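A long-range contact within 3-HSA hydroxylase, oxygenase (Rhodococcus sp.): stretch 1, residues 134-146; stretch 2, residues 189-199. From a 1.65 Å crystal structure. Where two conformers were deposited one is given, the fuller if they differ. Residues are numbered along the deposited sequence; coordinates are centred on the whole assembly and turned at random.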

# COMPACT_ATOMS: atom_id res chain seq x y z
N THR A 134 29.62 -8.95 -39.26
CA THR A 134 29.56 -7.51 -39.51
C THR A 134 28.47 -6.96 -38.60
O THR A 134 27.31 -7.37 -38.68
CB THR A 134 29.25 -7.17 -40.98
OG1 THR A 134 30.21 -7.80 -41.84
CG2 THR A 134 29.30 -5.67 -41.21
N VAL A 135 28.87 -6.04 -37.75
CA VAL A 135 27.98 -5.54 -36.73
C VAL A 135 27.61 -4.09 -37.02
O VAL A 135 28.45 -3.29 -37.45
CB VAL A 135 28.60 -5.68 -35.31
CG1 VAL A 135 27.63 -5.17 -34.24
CG2 VAL A 135 28.95 -7.15 -35.05
N ASN A 136 26.33 -3.79 -36.82
CA ASN A 136 25.77 -2.44 -36.96
C ASN A 136 24.83 -2.20 -35.80
O ASN A 136 24.00 -3.05 -35.45
CB ASN A 136 25.01 -2.28 -38.29
CG ASN A 136 25.95 -2.09 -39.46
OD1 ASN A 136 26.49 -1.00 -39.68
ND2 ASN A 136 26.15 -3.15 -40.23
N GLY A 137 24.97 -1.03 -35.17
CA GLY A 137 24.03 -0.69 -34.11
C GLY A 137 24.26 0.67 -33.51
O GLY A 137 25.24 1.34 -33.80
N ALA A 138 23.32 1.06 -32.66
CA ALA A 138 23.44 2.27 -31.86
C ALA A 138 22.90 1.93 -30.46
O ALA A 138 21.70 2.08 -30.16
CB ALA A 138 22.67 3.44 -32.52
N TRP A 139 23.81 1.48 -29.61
CA TRP A 139 23.46 0.93 -28.32
C TRP A 139 23.46 2.02 -27.24
O TRP A 139 24.52 2.46 -26.79
CB TRP A 139 24.45 -0.17 -27.93
CG TRP A 139 24.14 -1.53 -28.46
CD1 TRP A 139 23.34 -2.46 -27.87
CD2 TRP A 139 24.66 -2.13 -29.65
NE1 TRP A 139 23.32 -3.63 -28.63
CE2 TRP A 139 24.11 -3.44 -29.74
CE3 TRP A 139 25.52 -1.69 -30.67
CZ2 TRP A 139 24.43 -4.32 -30.78
CZ3 TRP A 139 25.83 -2.57 -31.72
CH2 TRP A 139 25.28 -3.87 -31.76
N ALA A 140 22.26 2.42 -26.83
CA ALA A 140 22.06 3.44 -25.77
C ALA A 140 22.30 2.88 -24.38
O ALA A 140 22.45 1.67 -24.19
CB ALA A 140 20.65 4.02 -25.86
N TRP A 141 22.33 3.79 -23.41
CA TRP A 141 22.37 3.45 -22.00
C TRP A 141 23.63 2.67 -21.59
O TRP A 141 23.55 1.78 -20.72
CB TRP A 141 21.08 2.71 -21.54
CG TRP A 141 19.77 3.36 -21.96
CD1 TRP A 141 19.20 3.33 -23.20
CD2 TRP A 141 18.85 4.09 -21.13
NE1 TRP A 141 18.01 4.01 -23.21
CE2 TRP A 141 17.77 4.49 -21.95
CE3 TRP A 141 18.83 4.45 -19.78
CZ2 TRP A 141 16.68 5.24 -21.46
CZ3 TRP A 141 17.75 5.17 -19.28
CH2 TRP A 141 16.69 5.57 -20.13
N SER A 142 24.79 3.00 -22.18
CA SER A 142 26.03 2.31 -21.81
C SER A 142 26.67 3.07 -20.65
O SER A 142 27.50 3.95 -20.83
CB SER A 142 26.99 2.19 -23.01
OG SER A 142 28.07 1.30 -22.66
N SER A 143 26.25 2.72 -19.44
CA SER A 143 26.72 3.40 -18.24
C SER A 143 28.23 3.36 -18.12
O SER A 143 28.85 2.29 -18.24
CB SER A 143 26.11 2.77 -16.98
OG SER A 143 24.69 2.88 -17.04
N GLY A 144 28.82 4.53 -17.86
CA GLY A 144 30.27 4.64 -17.70
C GLY A 144 31.09 4.33 -18.95
O GLY A 144 32.28 4.07 -18.85
N CYS A 145 30.47 4.41 -20.13
CA CYS A 145 31.17 4.03 -21.36
C CYS A 145 32.47 4.84 -21.62
O CYS A 145 33.40 4.32 -22.22
CB CYS A 145 30.23 4.06 -22.58
SG CYS A 145 29.43 5.65 -22.87
N ASP A 146 32.53 6.09 -21.16
CA ASP A 146 33.76 6.88 -21.36
C ASP A 146 34.95 6.28 -20.62
O ASP A 146 36.12 6.52 -20.99
CB ASP A 146 33.56 8.33 -20.92
CG ASP A 146 34.69 9.24 -21.36
OD1 ASP A 146 35.08 9.21 -22.55
OD2 ASP A 146 35.20 9.99 -20.51
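Stretch 2 (189-199) GTGSNTVVVED

Neighbouring antiparallel strands illustrate a general principle: the backbone fixes the register, and the side chains that alternate from one face to the other decide what each face packs against. In this oxygenase, stretch 2 runs back along stretch 1 as an extended strand through Thr194, Val195, Val196 and Val197, its direction at 165° to that of the strand that runs through Thr134 to Trp139 and enters from earlier in the chain. The axes approach to 4.4 Å, and 818 Å² of surface is buried between the two stretches, both sides summed.

The register is set by two pairs of reciprocal hydrogen bonds. Val197 N donates to Gly137 O at 2.9 Å, and Gly137 N returns the bond to Val197 O at 3.0 Å. Two residues along, Val195 N reaches Trp139 O and Trp139 N reaches Val195 O, both at 2.8 Å. Between these rungs lies the non-hydrogen-bonded pair Ala138 and Val196, with CA atoms 4.3 Å apart and side chains on the other face of the sheet.

Val197 and Val195, both with chi1 in the t well, have the largest areas covered by stretch 1. Val197 lies opposite Gly137, which offers no side chain; the space above that glycine is taken by the indole of Trp139, since an ideal CB on Gly137 would come within 2.3 Å of Trp139 CZ3. The ring instead meets the valine, with Trp139 CZ3 4.0 Å from Val197 CG2, while Val197 CG1 lies 4.0 Å from Val135 CG1. Val195 pairs with Trp139 itself, their CB atoms 4.5 Å apart; Val195 CG2 also lies against Ser142 CB at 3.9 Å and makes apolar contact with Cys145 CB at 4.3 Å.

Ser192 covers the next largest area, where the regular ladder gives way to loop. Its OG lies 2.7 Å from Ser143 OG in a hydrogen bond between hydroxyls. Ser143 belongs to a type II turn from Ser142 to Cys145, closed by the hydrogen bond from Cys145 N to Ser142 O at 3.1 Å. The backbone remains tied across this bend: Ser142 N donates to Asn193 O at 3.0 Å, and Gly144 N to Thr190 O at 2.9 Å. A water accepts from Trp141 N at 3.0 Å and donates to Ser192 O at 2.8 Å, bridging the stretches.

At the far end the chain turns a corner at Asp199, whose N donates to Asn136 OD1 at 2.8 Å. A side-chain carbonyl thus continues the contact beyond the paired backbones.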

# COMPACT_ATOMS: atom_id res chain seq x y z
N GLY A 189 24.90 11.40 -13.35
CA GLY A 189 26.35 11.18 -13.31
C GLY A 189 26.85 9.95 -14.05
O GLY A 189 28.05 9.82 -14.27
N THR A 190 25.94 9.03 -14.41
CA THR A 190 26.39 7.77 -14.98
C THR A 190 26.96 7.91 -16.40
O THR A 190 27.69 7.03 -16.85
CB THR A 190 25.29 6.66 -14.96
OG1 THR A 190 24.19 7.08 -15.77
CG2 THR A 190 24.84 6.43 -13.50
N GLY A 191 26.63 9.02 -17.09
CA GLY A 191 27.13 9.19 -18.46
C GLY A 191 26.77 7.98 -19.31
O GLY A 191 27.63 7.41 -20.01
N SER A 192 25.51 7.59 -19.24
CA SER A 192 25.03 6.41 -19.95
C SER A 192 24.76 6.70 -21.43
O SER A 192 23.61 6.67 -21.89
CB SER A 192 23.80 5.81 -19.22
OG SER A 192 24.21 5.42 -17.90
N ASN A 193 25.85 6.97 -22.15
CA ASN A 193 25.77 7.42 -23.53
C ASN A 193 25.65 6.27 -24.53
O ASN A 193 25.50 5.11 -24.13
CB ASN A 193 26.93 8.37 -23.81
CG ASN A 193 26.72 9.71 -23.15
OD1 ASN A 193 27.62 10.26 -22.48
ND2 ASN A 193 25.51 10.23 -23.30
N THR A 194 25.66 6.60 -25.83
CA THR A 194 25.26 5.67 -26.88
C THR A 194 26.46 5.27 -27.70
O THR A 194 27.20 6.12 -28.19
CB THR A 194 24.13 6.29 -27.77
OG1 THR A 194 22.98 6.56 -26.95
CG2 THR A 194 23.73 5.36 -28.91
N VAL A 195 26.62 3.96 -27.85
CA VAL A 195 27.77 3.37 -28.53
C VAL A 195 27.34 3.02 -29.94
O VAL A 195 26.46 2.17 -30.15
CB VAL A 195 28.27 2.13 -27.78
CG1 VAL A 195 29.32 1.38 -28.61
CG2 VAL A 195 28.84 2.53 -26.39
N VAL A 196 27.94 3.73 -30.89
CA VAL A 196 27.52 3.67 -32.30
C VAL A 196 28.55 2.87 -33.08
O VAL A 196 29.76 3.18 -33.06
CB VAL A 196 27.37 5.09 -32.91
CG1 VAL A 196 26.95 4.98 -34.38
CG2 VAL A 196 26.33 5.92 -32.12
N VAL A 197 28.05 1.83 -33.75
CA VAL A 197 28.89 0.83 -34.43
C VAL A 197 28.44 0.79 -35.89
O VAL A 197 27.27 0.56 -36.16
CB VAL A 197 28.75 -0.57 -33.75
CG1 VAL A 197 29.58 -1.64 -34.47
CG2 VAL A 197 29.15 -0.50 -32.27
N GLU A 198 29.37 1.03 -36.81
CA GLU A 198 29.04 1.12 -38.24
C GLU A 198 29.90 0.19 -39.08
O GLU A 198 31.09 0.42 -39.26
CB GLU A 198 29.18 2.57 -38.73
CG GLU A 198 28.32 3.55 -37.94
CD GLU A 198 28.42 4.98 -38.42
OE1 GLU A 198 27.53 5.77 -38.05
OE2 GLU A 198 29.36 5.31 -39.19
N ASP A 199 29.28 -0.89 -39.57
CA ASP A 199 29.95 -1.79 -40.52
C ASP A 199 31.27 -2.31 -39.97
O ASP A 199 32.32 -2.25 -40.64
CB ASP A 199 30.15 -1.05 -41.86
CG ASP A 199 30.66 -1.95 -42.97
OD1 ASP A 199 30.26 -3.14 -43.02
OD2 ASP A 199 31.46 -1.45 -43.80
O HOH W 1 27.61 -2.74 -42.63
O HOH W 2 22.24 6.62 -24.35
O HOH W 3 30.43 7.77 -19.64